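Local coordinates for protein putative glutathione S-transferase (Corynebacterium glutamicum, PDB 3M1G) that probably acts as a glutathione transferase, in the ECM4-like group whose fold resembles that of omega-class enzymes, at residues T76-R81 with G290-F295; V200-F205 with N213-R218; D256-G261 with E297-Y302; L280-Q285 with H328-L333. One frame throughout, in Å; residues are numbered along the deposited sequence.

Contacts 1, 2 and 3 are buried, whereas contact 4 is only partly buried and lies away from the predicted catalytic residues. Contact 1 joins the thioredoxin-like part of the chain to the loop ahead of helix 295-305; contact 3 uses that same helix, and the two meet where T293 touches I298. Contacts 2 and 3 share the tyrosine cluster, since Y201 of 200-205 reaches Y302. In contact 4, F284 of helix 274-284 packs on G290 and F295 of contact 1. Chemistry follows place: a salt bridge beside methyl packing in contact 1, stacked guanidinium groups in contact 2, aromatic and aliphatic packing in contact 3, and a histidine ring stacked on D282, with a water bridging D282 and R330, in contact 4.

Contact 1 (T76-R81 with G290-F295); sequences TVITRR and GDTTDF
R81, V77 and I78 of helix 71-83, which follows the first strand of the thioredoxin-like domain, meet D291 and T292 in the loop that leads into helix 295-305, and so join the two halves of the GST fold. The charged part is a salt bridge between R81 and D291, whose side chains reach toward each other tip to tip. R81 leaves the helix with CG anti to the backbone N (chi1 178°), and its NE donates to D291 OD2 over 2.9 Å, arriving from above the carboxylate plane at 36° out of it. NH2 adds a weak bond to the same oxygen at 3.3 Å. Water 1 closes this polar end: it accepts from R81 NH2 at 2.8 Å and donates to D291 OD2 at 3.0 Å. NH1 forms a salt bridge with E86, and NH2 also donates to the carbonyl of G346.

The apolar part is built round T292. Its CG2 passes V77 CG1 at 3.9 Å and touches R81 CD at 4.1 Å, beside the end of the arginine's aliphatic chain. T292 OG1, bonded to the carbonyl of G288, touches I78 CG1 at 3.7 Å by van der Waals contact.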
loop_
_atom_site.group_PDB
_atom_site.type_symbol
_atom_site.label_atom_id
_atom_site.label_comp_id
_atom_site.label_asym_id
_atom_site.label_seq_id
_atom_site.Cartn_x
_atom_site.Cartn_y
_atom_site.Cartn_z
ATOM N N THR A 76 19.352 16.801 -8.269
ATOM C CA THR A 76 20.348 17.408 -9.129
ATOM C C THR A 76 19.898 17.466 -10.564
ATOM O O THR A 76 20.184 18.470 -11.289
ATOM C CB THR A 76 21.774 16.731 -9.002
ATOM O OG1 THR A 76 21.816 15.449 -9.630
ATOM C CG2 THR A 76 22.183 16.563 -7.584
ATOM N N VAL A 77 19.177 16.430 -10.996
ATOM C CA VAL A 77 18.653 16.373 -12.368
ATOM C C VAL A 77 17.549 17.397 -12.588
ATOM O O VAL A 77 17.518 18.110 -13.615
ATOM C CB VAL A 77 18.198 14.942 -12.755
ATOM C CG1 VAL A 77 17.583 14.894 -14.195
ATOM C CG2 VAL A 77 19.374 13.989 -12.665
ATOM N N ILE A 78 16.661 17.513 -11.608
ATOM C CA ILE A 78 15.552 18.467 -11.693
ATOM C C ILE A 78 16.144 19.904 -11.765
ATOM O O ILE A 78 15.706 20.714 -12.562
ATOM C CB ILE A 78 14.632 18.379 -10.439
ATOM C CG1 ILE A 78 13.833 17.044 -10.409
ATOM C CG2 ILE A 78 13.699 19.525 -10.391
ATOM C CD1 ILE A 78 13.243 16.669 -8.969
ATOM N N THR A 79 17.118 20.192 -10.903
ATOM C CA THR A 79 17.673 21.530 -10.807
ATOM C C THR A 79 18.413 21.873 -12.112
ATOM O O THR A 79 18.252 22.972 -12.649
ATOM C CB THR A 79 18.579 21.643 -9.579
ATOM O OG1 THR A 79 17.806 21.335 -8.403
ATOM C CG2 THR A 79 19.175 23.059 -9.453
ATOM N N ARG A 80 19.192 20.923 -12.626
ATOM C CA ARG A 80 19.895 21.096 -13.899
ATOM C C ARG A 80 18.937 21.448 -15.033
ATOM O O ARG A 80 19.213 22.361 -15.845
ATOM C CB ARG A 80 20.741 19.871 -14.243
ATOM C CG ARG A 80 21.474 19.885 -15.586
ATOM C CD ARG A 80 22.372 18.695 -15.717
ATOM N NE ARG A 80 22.865 18.438 -17.079
ATOM C CZ ARG A 80 22.244 17.696 -18.000
ATOM N NH1 ARG A 80 21.058 17.137 -17.772
ATOM N NH2 ARG A 80 22.817 17.517 -19.175
ATOM N N ARG A 81 17.815 20.743 -15.096
ATOM C CA ARG A 81 16.807 21.056 -16.095
ATOM C C ARG A 81 16.120 22.430 -15.871
ATOM O O ARG A 81 15.990 23.227 -16.816
ATOM C CB ARG A 81 15.788 19.937 -16.193
ATOM C CG ARG A 81 14.665 20.208 -17.203
ATOM C CD ARG A 81 14.146 18.964 -17.879
ATOM N NE ARG A 81 13.055 19.336 -18.776
ATOM C CZ ARG A 81 13.221 19.950 -19.950
ATOM N NH1 ARG A 81 14.442 20.228 -20.433
ATOM N NH2 ARG A 81 12.159 20.264 -20.666
ATOM N N GLY A 290 8.105 15.912 -13.573
ATOM C CA GLY A 290 7.566 14.704 -14.180
ATOM C C GLY A 290 8.377 14.197 -15.348
ATOM O O GLY A 290 8.489 12.988 -15.551
ATOM N N ASP A 291 8.990 15.112 -16.098
ATOM C CA ASP A 291 9.731 14.729 -17.298
ATOM C C ASP A 291 11.137 14.252 -16.972
ATOM O O ASP A 291 11.909 13.988 -17.877
ATOM C CB ASP A 291 9.675 15.850 -18.396
ATOM C CG ASP A 291 10.415 17.165 -18.004
ATOM O OD1 ASP A 291 10.987 17.284 -16.883
ATOM O OD2 ASP A 291 10.429 18.105 -18.867
ATOM N N THR A 292 11.495 14.183 -15.681
ATOM C CA THR A 292 12.705 13.497 -15.270
ATOM C C THR A 292 12.381 12.258 -14.363
ATOM O O THR A 292 13.302 11.667 -13.742
ATOM C CB THR A 292 13.654 14.445 -14.560
ATOM O OG1 THR A 292 13.072 14.933 -13.339
ATOM C CG2 THR A 292 14.030 15.690 -15.486
ATOM N N THR A 293 11.091 11.903 -14.266
ATOM C CA THR A 293 10.634 10.849 -13.350
ATOM C C THR A 293 10.306 9.596 -14.165
ATOM O O THR A 293 9.358 9.613 -14.971
ATOM C CB THR A 293 9.401 11.299 -12.562
ATOM O OG1 THR A 293 9.713 12.492 -11.838
ATOM C CG2 THR A 293 8.921 10.205 -11.555
ATOM N N ASP A 294 11.113 8.551 -13.982
ATOM C CA ASP A 294 10.916 7.267 -14.665
ATOM C C ASP A 294 10.428 6.235 -13.645
ATOM O O ASP A 294 11.217 5.680 -12.861
ATOM C CB ASP A 294 12.208 6.811 -15.355
ATOM C CG ASP A 294 12.011 5.565 -16.252
ATOM O OD1 ASP A 294 11.194 4.711 -15.871
ATOM O OD2 ASP A 294 12.695 5.461 -17.323
ATOM N N PHE A 295 9.121 6.002 -13.649
ATOM C CA PHE A 295 8.508 5.148 -12.627
ATOM C C PHE A 295 8.957 3.693 -12.738
ATOM O O PHE A 295 9.099 3.014 -11.722
ATOM C CB PHE A 295 6.990 5.244 -12.670
ATOM C CG PHE A 295 6.449 6.541 -12.146
ATOM C CD1 PHE A 295 6.456 6.808 -10.800
ATOM C CD2 PHE A 295 5.904 7.483 -13.006
ATOM C CE1 PHE A 295 5.929 7.982 -10.314
ATOM C CE2 PHE A 295 5.391 8.645 -12.544
ATOM C CZ PHE A 295 5.396 8.904 -11.174
HETATM O O HOH W 1 9.366 20.514 -20.323
#

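Contact 2 (V200-F205 with N213-R218)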
loop_
_atom_site.group_PDB
_atom_site.type_symbol
_atom_site.label_atom_id
_atom_site.label_comp_id
_atom_site.label_asym_id
_atom_site.label_seq_id
_atom_site.Cartn_x
_atom_site.Cartn_y
_atom_site.Cartn_z
ATOM N N VAL A 200 11.983 7.562 5.364
ATOM C CA VAL A 200 11.506 6.377 4.665
ATOM C C VAL A 200 12.530 5.227 4.710
ATOM O O VAL A 200 12.137 4.056 4.913
ATOM C CB VAL A 200 10.999 6.678 3.237
ATOM C CG1 VAL A 200 9.782 7.641 3.297
ATOM C CG2 VAL A 200 12.129 7.222 2.284
ATOM N N TYR A 201 13.821 5.543 4.550
ATOM C CA TYR A 201 14.901 4.548 4.581
ATOM C C TYR A 201 15.067 3.938 5.975
ATOM O O TYR A 201 15.211 2.720 6.115
ATOM C CB TYR A 201 16.243 5.155 4.077
ATOM C CG TYR A 201 16.220 5.361 2.598
ATOM C CD1 TYR A 201 16.519 4.330 1.741
ATOM C CD2 TYR A 201 15.839 6.578 2.046
ATOM C CE1 TYR A 201 16.442 4.491 0.374
ATOM C CE2 TYR A 201 15.747 6.734 0.689
ATOM C CZ TYR A 201 16.036 5.676 -0.133
ATOM O OH TYR A 201 15.950 5.839 -1.487
ATOM N N ARG A 202 15.005 4.766 7.010
ATOM C CA ARG A 202 15.073 4.272 8.390
ATOM C C ARG A 202 13.882 3.325 8.715
ATOM O O ARG A 202 14.016 2.355 9.484
ATOM C CB ARG A 202 15.105 5.476 9.332
ATOM C CG ARG A 202 15.698 5.236 10.749
ATOM C CD ARG A 202 16.280 6.574 11.365
ATOM N NE ARG A 202 15.194 7.527 11.282
ATOM C CZ ARG A 202 15.233 8.746 10.737
ATOM N NH1 ARG A 202 16.369 9.323 10.340
ATOM N NH2 ARG A 202 14.097 9.425 10.664
ATOM N N THR A 203 12.722 3.604 8.105
ATOM C CA THR A 203 11.530 2.770 8.266
ATOM C C THR A 203 11.690 1.476 7.498
ATOM O O THR A 203 11.489 0.424 8.062
ATOM C CB THR A 203 10.225 3.494 7.841
ATOM O OG1 THR A 203 10.110 4.718 8.573
ATOM C CG2 THR A 203 8.983 2.633 8.141
ATOM N N GLY A 204 12.126 1.559 6.249
ATOM C CA GLY A 204 12.260 0.404 5.393
ATOM C C GLY A 204 13.382 -0.553 5.740
ATOM O O GLY A 204 13.203 -1.768 5.611
ATOM N N PHE A 205 14.539 -0.014 6.163
ATOM C CA PHE A 205 15.689 -0.834 6.504
ATOM C C PHE A 205 15.799 -1.146 7.988
ATOM O O PHE A 205 16.820 -1.642 8.419
ATOM C CB PHE A 205 16.993 -0.180 5.996
ATOM C CG PHE A 205 17.129 -0.206 4.500
ATOM C CD1 PHE A 205 17.068 -1.402 3.810
ATOM C CD2 PHE A 205 17.352 0.934 3.789
ATOM C CE1 PHE A 205 17.181 -1.438 2.427
ATOM C CE2 PHE A 205 17.501 0.889 2.404
ATOM C CZ PHE A 205 17.389 -0.298 1.736
ATOM N N ASN A 213 8.889 0.602 14.335
ATOM C CA ASN A 213 7.841 1.352 15.028
ATOM C C ASN A 213 8.216 2.827 15.254
ATOM O O ASN A 213 7.408 3.737 15.047
ATOM C CB ASN A 213 7.511 0.742 16.376
ATOM C CG ASN A 213 6.860 -0.648 16.284
ATOM O OD1 ASN A 213 6.448 -1.118 15.219
ATOM N ND2 ASN A 213 6.768 -1.303 17.435
ATOM N N GLU A 214 9.441 3.053 15.695
ATOM C CA GLU A 214 9.890 4.408 15.991
ATOM C C GLU A 214 10.098 5.228 14.726
ATOM O O GLU A 214 9.718 6.383 14.669
ATOM C CB GLU A 214 11.180 4.393 16.842
ATOM C CG GLU A 214 11.560 5.812 17.363
ATOM C CD GLU A 214 10.304 6.536 17.936
ATOM O OE1 GLU A 214 9.573 5.921 18.809
ATOM O OE2 GLU A 214 10.015 7.676 17.444
ATOM N N ALA A 215 10.717 4.641 13.721
ATOM C CA ALA A 215 10.952 5.328 12.497
ATOM C C ALA A 215 9.627 5.702 11.821
ATOM O O ALA A 215 9.471 6.808 11.305
ATOM C CB ALA A 215 11.821 4.475 11.586
ATOM N N TYR A 216 8.658 4.786 11.865
ATOM C CA TYR A 216 7.349 5.035 11.280
ATOM C C TYR A 216 6.645 6.208 11.956
ATOM O O TYR A 216 6.042 7.064 11.278
ATOM C CB TYR A 216 6.509 3.751 11.356
ATOM C CG TYR A 216 5.058 3.838 11.030
ATOM C CD1 TYR A 216 4.161 4.302 11.958
ATOM C CD2 TYR A 216 4.571 3.388 9.805
ATOM C CE1 TYR A 216 2.797 4.328 11.706
ATOM C CE2 TYR A 216 3.204 3.432 9.515
ATOM C CZ TYR A 216 2.337 3.896 10.481
ATOM O OH TYR A 216 1.006 3.925 10.253
ATOM N N LYS A 217 6.704 6.228 13.278
ATOM C CA LYS A 217 6.085 7.276 14.034
ATOM C C LYS A 217 6.690 8.617 13.642
ATOM O O LYS A 217 5.964 9.549 13.374
ATOM C CB LYS A 217 6.289 7.046 15.527
ATOM C CG LYS A 217 5.396 7.878 16.423
ATOM C CD LYS A 217 5.871 7.749 17.886
ATOM C CE LYS A 217 4.917 8.393 18.879
ATOM N NZ LYS A 217 5.593 8.546 20.247
ATOM N N ARG A 218 8.012 8.692 13.587
ATOM C CA ARG A 218 8.688 9.929 13.173
ATOM C C ARG A 218 8.284 10.379 11.777
ATOM O O ARG A 218 8.023 11.560 11.543
ATOM C CB ARG A 218 10.214 9.785 13.275
ATOM C CG ARG A 218 10.730 9.904 14.726
ATOM C CD ARG A 218 12.223 9.582 14.819
ATOM N NE ARG A 218 13.068 10.533 14.063
ATOM C CZ ARG A 218 14.394 10.428 13.959
ATOM N NH1 ARG A 218 15.031 9.404 14.507
ATOM N NH2 ARG A 218 15.084 11.318 13.287
HETATM O O HOH W 2 11.714 7.858 10.090
#
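R202 and T203 face A215 and R218 across a helical hairpin of the all-helical GST C-terminal domain, formed by the short helix 199-204 and the long helix 209-229. Helix 199-204 also carries Y201, predicted to be the proton donor/acceptor, which takes no part in this interface. The segments run nearly antiparallel, at 153° between their directions, with axes 8.1 Å apart at closest approach. The small A215 is consistent with such closeness: it points its CB at the partner helix, where it lies 3.5 Å from T203 OG1 and 4.0 Å from R202 CG. T203 OG1 is itself bonded back to the carbonyl of G199, one helical turn earlier, so its approach to A215 is van der Waals packing.

At the edge of the interface the two arginines stack. Each chain bends at chi3 (R202 54°), which turns the guanidinium groups flat against one another, centres 3.7 Å apart and planes 10° from parallel. The closest atoms, R202 NH2 and R218 NH2, are 3.4 Å apart; both are donors, and the like charges are presumably offset by E195, which forms a salt bridge with R218 NE. R202 NH2 donates to the carbonyl of T194 and to water 2 at 2.9 Å, and that water donates to A215 O at 2.8 Å. R202 NE is buried here without a polar partner in the model.

V200 points away from 213-218 and packs on L219 further along helix 209-229 and on F255 and Y259 of helix 255-259, while Y216 touches V317 of the second subunit.

Contact 3 (D256-G261 with E297-Y302)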
loop_
_atom_site.group_PDB
_atom_site.type_symbol
_atom_site.label_atom_id
_atom_site.label_comp_id
_atom_site.label_asym_id
_atom_site.label_seq_id
_atom_site.Cartn_x
_atom_site.Cartn_y
_atom_site.Cartn_z
ATOM N N ASP A 256 3.996 6.279 -3.011
ATOM C CA ASP A 256 2.994 5.258 -3.276
ATOM C C ASP A 256 3.582 4.115 -4.101
ATOM O O ASP A 256 3.249 2.922 -3.867
ATOM C CB ASP A 256 1.744 5.846 -3.955
ATOM C CG ASP A 256 0.927 6.752 -3.018
ATOM O OD1 ASP A 256 1.240 6.784 -1.805
ATOM O OD2 ASP A 256 -0.017 7.436 -3.506
ATOM N N ALA A 257 4.486 4.444 -5.024
ATOM C CA ALA A 257 5.092 3.443 -5.906
ATOM C C ALA A 257 6.008 2.434 -5.193
ATOM O O ALA A 257 6.073 1.265 -5.597
ATOM C CB ALA A 257 5.868 4.121 -7.076
ATOM N N VAL A 258 6.725 2.878 -4.159
ATOM C CA VAL A 258 7.763 2.057 -3.519
ATOM C C VAL A 258 7.721 2.092 -1.993
ATOM O O VAL A 258 7.571 1.070 -1.345
ATOM C CB VAL A 258 9.196 2.465 -3.950
ATOM C CG1 VAL A 258 10.222 1.713 -3.083
ATOM C CG2 VAL A 258 9.417 2.173 -5.440
ATOM N N TYR A 259 7.846 3.258 -1.406
ATOM C CA TYR A 259 8.036 3.339 0.050
ATOM C C TYR A 259 6.837 2.831 0.833
ATOM O O TYR A 259 6.981 2.233 1.897
ATOM C CB TYR A 259 8.331 4.770 0.483
ATOM C CG TYR A 259 9.576 5.417 -0.174
ATOM C CD1 TYR A 259 10.725 4.684 -0.450
ATOM C CD2 TYR A 259 9.574 6.772 -0.517
ATOM C CE1 TYR A 259 11.852 5.296 -1.024
ATOM C CE2 TYR A 259 10.670 7.379 -1.088
ATOM C CZ TYR A 259 11.813 6.646 -1.325
ATOM O OH TYR A 259 12.909 7.242 -1.866
ATOM N N HIS A 260 5.654 3.094 0.324
ATOM C CA HIS A 260 4.389 2.656 0.955
ATOM C C HIS A 260 4.397 1.171 1.311
ATOM O O HIS A 260 4.104 0.814 2.449
ATOM C CB HIS A 260 3.195 3.007 0.033
ATOM C CG HIS A 260 1.854 2.685 0.621
ATOM N ND1 HIS A 260 1.322 1.409 0.584
ATOM C CD2 HIS A 260 0.968 3.448 1.317
ATOM C CE1 HIS A 260 0.174 1.394 1.263
ATOM N NE2 HIS A 260 -0.094 2.635 1.669
ATOM N N GLY A 261 4.700 0.312 0.332
ATOM C CA GLY A 261 4.754 -1.135 0.532
ATOM C C GLY A 261 6.157 -1.700 0.839
ATOM O O GLY A 261 6.381 -2.282 1.898
ATOM N N GLU A 297 12.008 2.579 -13.778
ATOM C CA GLU A 297 13.349 2.412 -13.232
ATOM C C GLU A 297 13.343 2.608 -11.742
ATOM O O GLU A 297 14.091 1.942 -11.036
ATOM C CB GLU A 297 14.365 3.354 -13.901
ATOM C CG GLU A 297 14.631 2.902 -15.322
ATOM C CD GLU A 297 15.849 3.501 -15.979
ATOM O OE1 GLU A 297 16.624 4.204 -15.312
ATOM O OE2 GLU A 297 16.044 3.220 -17.187
ATOM N N ILE A 298 12.512 3.497 -11.241
ATOM C CA ILE A 298 12.358 3.630 -9.774
ATOM C C ILE A 298 11.913 2.268 -9.166
ATOM O O ILE A 298 12.611 1.718 -8.302
ATOM C CB ILE A 298 11.365 4.764 -9.423
ATOM C CG1 ILE A 298 11.977 6.137 -9.743
ATOM C CG2 ILE A 298 10.866 4.693 -7.940
ATOM C CD1 ILE A 298 10.947 7.269 -9.783
ATOM N N LYS A 299 10.799 1.711 -9.646
ATOM C CA LYS A 299 10.251 0.464 -9.056
ATOM C C LYS A 299 11.172 -0.735 -9.245
ATOM O O LYS A 299 11.385 -1.541 -8.334
ATOM C CB LYS A 299 8.869 0.152 -9.634
ATOM C CG LYS A 299 7.775 1.161 -9.244
ATOM C CD LYS A 299 6.488 0.922 -10.038
ATOM C CE LYS A 299 5.751 -0.364 -9.612
ATOM N NZ LYS A 299 4.656 -0.677 -10.560
ATOM N N GLN A 300 11.745 -0.865 -10.446
ATOM C CA GLN A 300 12.671 -1.957 -10.691
ATOM C C GLN A 300 13.877 -1.908 -9.746
ATOM O O GLN A 300 14.311 -2.946 -9.211
ATOM C CB GLN A 300 13.128 -1.954 -12.143
ATOM C CG GLN A 300 12.012 -2.439 -13.055
ATOM C CD GLN A 300 12.455 -2.493 -14.497
ATOM O OE1 GLN A 300 13.511 -2.020 -14.818
ATOM N NE2 GLN A 300 11.649 -3.073 -15.355
ATOM N N HIS A 301 14.411 -0.720 -9.508
ATOM C CA HIS A 301 15.606 -0.630 -8.686
ATOM C C HIS A 301 15.318 -1.129 -7.265
ATOM O O HIS A 301 16.013 -1.976 -6.726
ATOM C CB HIS A 301 16.151 0.784 -8.604
ATOM C CG HIS A 301 17.212 0.928 -7.558
ATOM N ND1 HIS A 301 18.492 0.451 -7.738
ATOM C CD2 HIS A 301 17.160 1.405 -6.291
ATOM C CE1 HIS A 301 19.186 0.633 -6.626
ATOM N NE2 HIS A 301 18.403 1.209 -5.734
ATOM N N TYR A 302 14.265 -0.625 -6.669
ATOM C CA TYR A 302 14.026 -0.922 -5.263
ATOM C C TYR A 302 13.617 -2.381 -5.090
ATOM O O TYR A 302 14.176 -3.094 -4.253
ATOM C CB TYR A 302 12.944 0.012 -4.711
ATOM C CG TYR A 302 13.455 1.372 -4.368
ATOM C CD1 TYR A 302 13.501 2.378 -5.328
ATOM C CD2 TYR A 302 13.916 1.659 -3.089
ATOM C CE1 TYR A 302 13.962 3.636 -5.025
ATOM C CE2 TYR A 302 14.395 2.916 -2.761
ATOM C CZ TYR A 302 14.439 3.908 -3.752
ATOM O OH TYR A 302 14.884 5.186 -3.453
#
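Y302 OH has two phenolic neighbours. Y259 OH lies 3.3 Å from it across this contact, and Y302 OH is near the plane of the Y259 ring. Y201 OH of helix 199-204 is its stronger partner, probably by a hydrogen bond, but is modelled so close that the exact separation is doubtful. The rings of Y259 and Y302 form an offset edge-to-face pair with planes at 89° and centroids 5.7 Å apart; the edge of Y259, led by CE1, comes 3.9 Å from Y302 CE2.

Beside them V258 packs between helices 255-259 and 295-305 of the C-terminal GST domain. Its CG1, anti to the backbone N (chi1 171°), approaches Y302 CG to 3.5 Å, while CG2 meets I298 CG2 at 3.8 Å. K299 lays CG 4.1 Å from A257 CB and carries its NZ on to the carbonyls of P316 and G318.

The side chain of Y302 is about 6 Å from that of C70, the predicted nucleophile. That placement, with Y259 beside Y302, is consistent with the predicted role of both tyrosines in lowering the pKa of that thiol.

Contact 4 (L280-Q285 with H328-L333)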
loop_
_atom_site.group_PDB
_atom_site.type_symbol
_atom_site.label_atom_id
_atom_site.label_comp_id
_atom_site.label_asym_id
_atom_site.label_seq_id
_atom_site.Cartn_x
_atom_site.Cartn_y
_atom_site.Cartn_z
ATOM N N LEU A 280 1.868 17.346 -4.810
ATOM C CA LEU A 280 2.617 16.398 -5.617
ATOM C C LEU A 280 2.246 16.431 -7.078
ATOM O O LEU A 280 3.113 16.414 -7.961
ATOM C CB LEU A 280 2.492 14.982 -5.050
ATOM C CG LEU A 280 3.229 13.842 -5.793
ATOM C CD1 LEU A 280 4.720 14.132 -6.023
ATOM C CD2 LEU A 280 2.994 12.450 -5.049
ATOM N N ARG A 281 0.957 16.499 -7.371
ATOM C CA ARG A 281 0.516 16.573 -8.757
ATOM C C ARG A 281 0.958 17.882 -9.445
ATOM O O ARG A 281 1.387 17.870 -10.614
ATOM C CB ARG A 281 -1.007 16.411 -8.833
ATOM C CG ARG A 281 -1.456 14.955 -8.616
ATOM C CD ARG A 281 -2.945 14.830 -8.626
ATOM N NE ARG A 281 -3.544 15.427 -7.446
ATOM C CZ ARG A 281 -4.856 15.592 -7.264
ATOM N NH1 ARG A 281 -5.301 16.084 -6.117
ATOM N NH2 ARG A 281 -5.720 15.251 -8.215
ATOM N N ASP A 282 0.821 18.992 -8.725
ATOM C CA ASP A 282 1.195 20.361 -9.183
ATOM C C ASP A 282 2.685 20.351 -9.585
ATOM O O ASP A 282 3.052 20.732 -10.680
ATOM C CB ASP A 282 0.887 21.304 -7.999
ATOM C CG ASP A 282 1.038 22.814 -8.306
ATOM O OD1 ASP A 282 1.295 23.219 -9.440
ATOM O OD2 ASP A 282 0.834 23.606 -7.360
ATOM N N LEU A 283 3.540 19.824 -8.728
ATOM C CA LEU A 283 4.967 19.697 -9.043
ATOM C C LEU A 283 5.224 18.737 -10.197
ATOM O O LEU A 283 5.972 19.067 -11.132
ATOM C CB LEU A 283 5.739 19.230 -7.815
ATOM C CG LEU A 283 5.849 20.192 -6.621
ATOM C CD1 LEU A 283 6.679 19.524 -5.525
ATOM C CD2 LEU A 283 6.473 21.565 -7.060
ATOM N N PHE A 284 4.608 17.553 -10.155
ATOM C CA PHE A 284 4.806 16.556 -11.205
ATOM C C PHE A 284 4.532 17.142 -12.577
ATOM O O PHE A 284 5.277 16.901 -13.512
ATOM C CB PHE A 284 3.936 15.302 -10.993
ATOM C CG PHE A 284 4.141 14.246 -12.046
ATOM C CD1 PHE A 284 3.422 14.278 -13.240
ATOM C CD2 PHE A 284 5.086 13.231 -11.851
ATOM C CE1 PHE A 284 3.649 13.320 -14.255
ATOM C CE2 PHE A 284 5.301 12.254 -12.841
ATOM C CZ PHE A 284 4.574 12.307 -14.044
ATOM N N GLN A 285 3.474 17.922 -12.674
ATOM C CA GLN A 285 3.026 18.509 -13.946
ATOM C C GLN A 285 3.856 19.714 -14.374
ATOM O O GLN A 285 3.615 20.261 -15.431
ATOM C CB GLN A 285 1.547 18.868 -13.868
ATOM C CG GLN A 285 0.664 17.633 -13.593
ATOM C CD GLN A 285 -0.762 17.942 -13.220
ATOM O OE1 GLN A 285 -1.232 19.072 -13.358
ATOM N NE2 GLN A 285 -1.477 16.916 -12.732
ATOM N N HIS A 328 -5.085 19.315 -10.123
ATOM C CA HIS A 328 -4.603 19.287 -8.747
ATOM C C HIS A 328 -5.338 20.220 -7.783
ATOM O O HIS A 328 -5.184 20.096 -6.577
ATOM C CB HIS A 328 -3.099 19.561 -8.724
ATOM C CG HIS A 328 -2.697 20.829 -9.410
ATOM N ND1 HIS A 328 -2.968 22.067 -8.885
ATOM C CD2 HIS A 328 -2.024 21.045 -10.565
ATOM C CE1 HIS A 328 -2.520 22.996 -9.714
ATOM N NE2 HIS A 328 -1.952 22.398 -10.747
ATOM N N GLY A 329 -6.096 21.174 -8.294
ATOM C CA GLY A 329 -6.798 22.128 -7.437
ATOM C C GLY A 329 -5.993 23.128 -6.583
ATOM O O GLY A 329 -6.566 23.829 -5.759
ATOM N N ARG A 330 -4.689 23.241 -6.785
ATOM C CA ARG A 330 -3.855 24.088 -5.933
ATOM C C ARG A 330 -3.851 25.592 -6.301
ATOM O O ARG A 330 -3.344 26.413 -5.521
ATOM C CB ARG A 330 -2.416 23.535 -5.904
ATOM C CG ARG A 330 -2.353 22.089 -5.360
ATOM C CD ARG A 330 -2.572 22.043 -3.862
ATOM N NE ARG A 330 -1.399 22.575 -3.131
ATOM C CZ ARG A 330 -1.366 22.747 -1.815
ATOM N NH1 ARG A 330 -2.429 22.421 -1.076
ATOM N NH2 ARG A 330 -0.290 23.243 -1.230
ATOM N N GLU A 331 -4.398 25.942 -7.473
ATOM C CA GLU A 331 -4.559 27.353 -7.895
ATOM C C GLU A 331 -5.391 28.145 -6.888
ATOM O O GLU A 331 -5.211 29.340 -6.789
ATOM C CB GLU A 331 -5.251 27.512 -9.272
ATOM C CG GLU A 331 -4.535 26.815 -10.426
ATOM C CD GLU A 331 -4.917 25.295 -10.574
ATOM O OE1 GLU A 331 -5.777 24.747 -9.808
ATOM O OE2 GLU A 331 -4.326 24.655 -11.481
ATOM N N LYS A 332 -6.279 27.493 -6.147
ATOM C CA LYS A 332 -7.063 28.174 -5.105
ATOM C C LYS A 332 -6.172 28.811 -4.024
ATOM O O LYS A 332 -6.589 29.737 -3.368
ATOM C CB LYS A 332 -8.052 27.204 -4.434
ATOM C CG LYS A 332 -7.337 26.253 -3.485
ATOM C CD LYS A 332 -8.185 25.175 -2.805
ATOM C CE LYS A 332 -7.299 24.513 -1.692
ATOM N NZ LYS A 332 -7.525 23.037 -1.563
ATOM N N LEU A 333 -4.956 28.308 -3.822
ATOM C CA LEU A 333 -4.011 28.935 -2.877
ATOM C C LEU A 333 -3.214 30.109 -3.468
ATOM O O LEU A 333 -2.361 30.649 -2.796
ATOM C CB LEU A 333 -3.060 27.893 -2.280
ATOM C CG LEU A 333 -3.757 26.873 -1.333
ATOM C CD1 LEU A 333 -2.825 25.782 -0.961
ATOM C CD2 LEU A 333 -4.235 27.561 -0.057
HETATM O O HOH W 3 0.943 22.894 -4.752
HETATM O O HOH W 4 -0.303 21.749 -13.555
#
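The backbones come nearest at R281 and H328, whose CA atoms are 5.8 Å apart, where the last turn of helix 274-284 meets an irregular loop. H328 is the centre of the contact. Its CG stands between the backbone N and the carbonyl carbon (chi1 55°), a torsion that swings the ring across the helix and lays its face on D282: D282 CB sits almost above the ring centre, 3.9 Å from the centroid, in a CH-pi contact. The D282 carboxylate continues the stack, its plane 16° from that of the ring. R281 and H328 touch through their CB atoms at 3.8 Å.

This packing ties the segment that follows helix 295-305 to the C-terminal all-helical GST domain, away from the predicted active-site residues. Within the loop, R330 N donates to H328 ND1 at 3.0 Å in the ring plane, with an N-H...N angle of 163°, which fixes the ring's rotation and makes ND1 an acceptor. Q285 OE1 stands at the ring edge, 3.5 Å from H328 CD2, while its NE2 holds the carbonyls of F324 and T326. D282 OD2 is paired with R234 in a salt bridge and also accepts from water 3 at 2.7 Å; the same water accepts a hydrogen bond from R330 NE at 2.9 Å, and R330 NH2 reaches the carbonyls of L230 and R234.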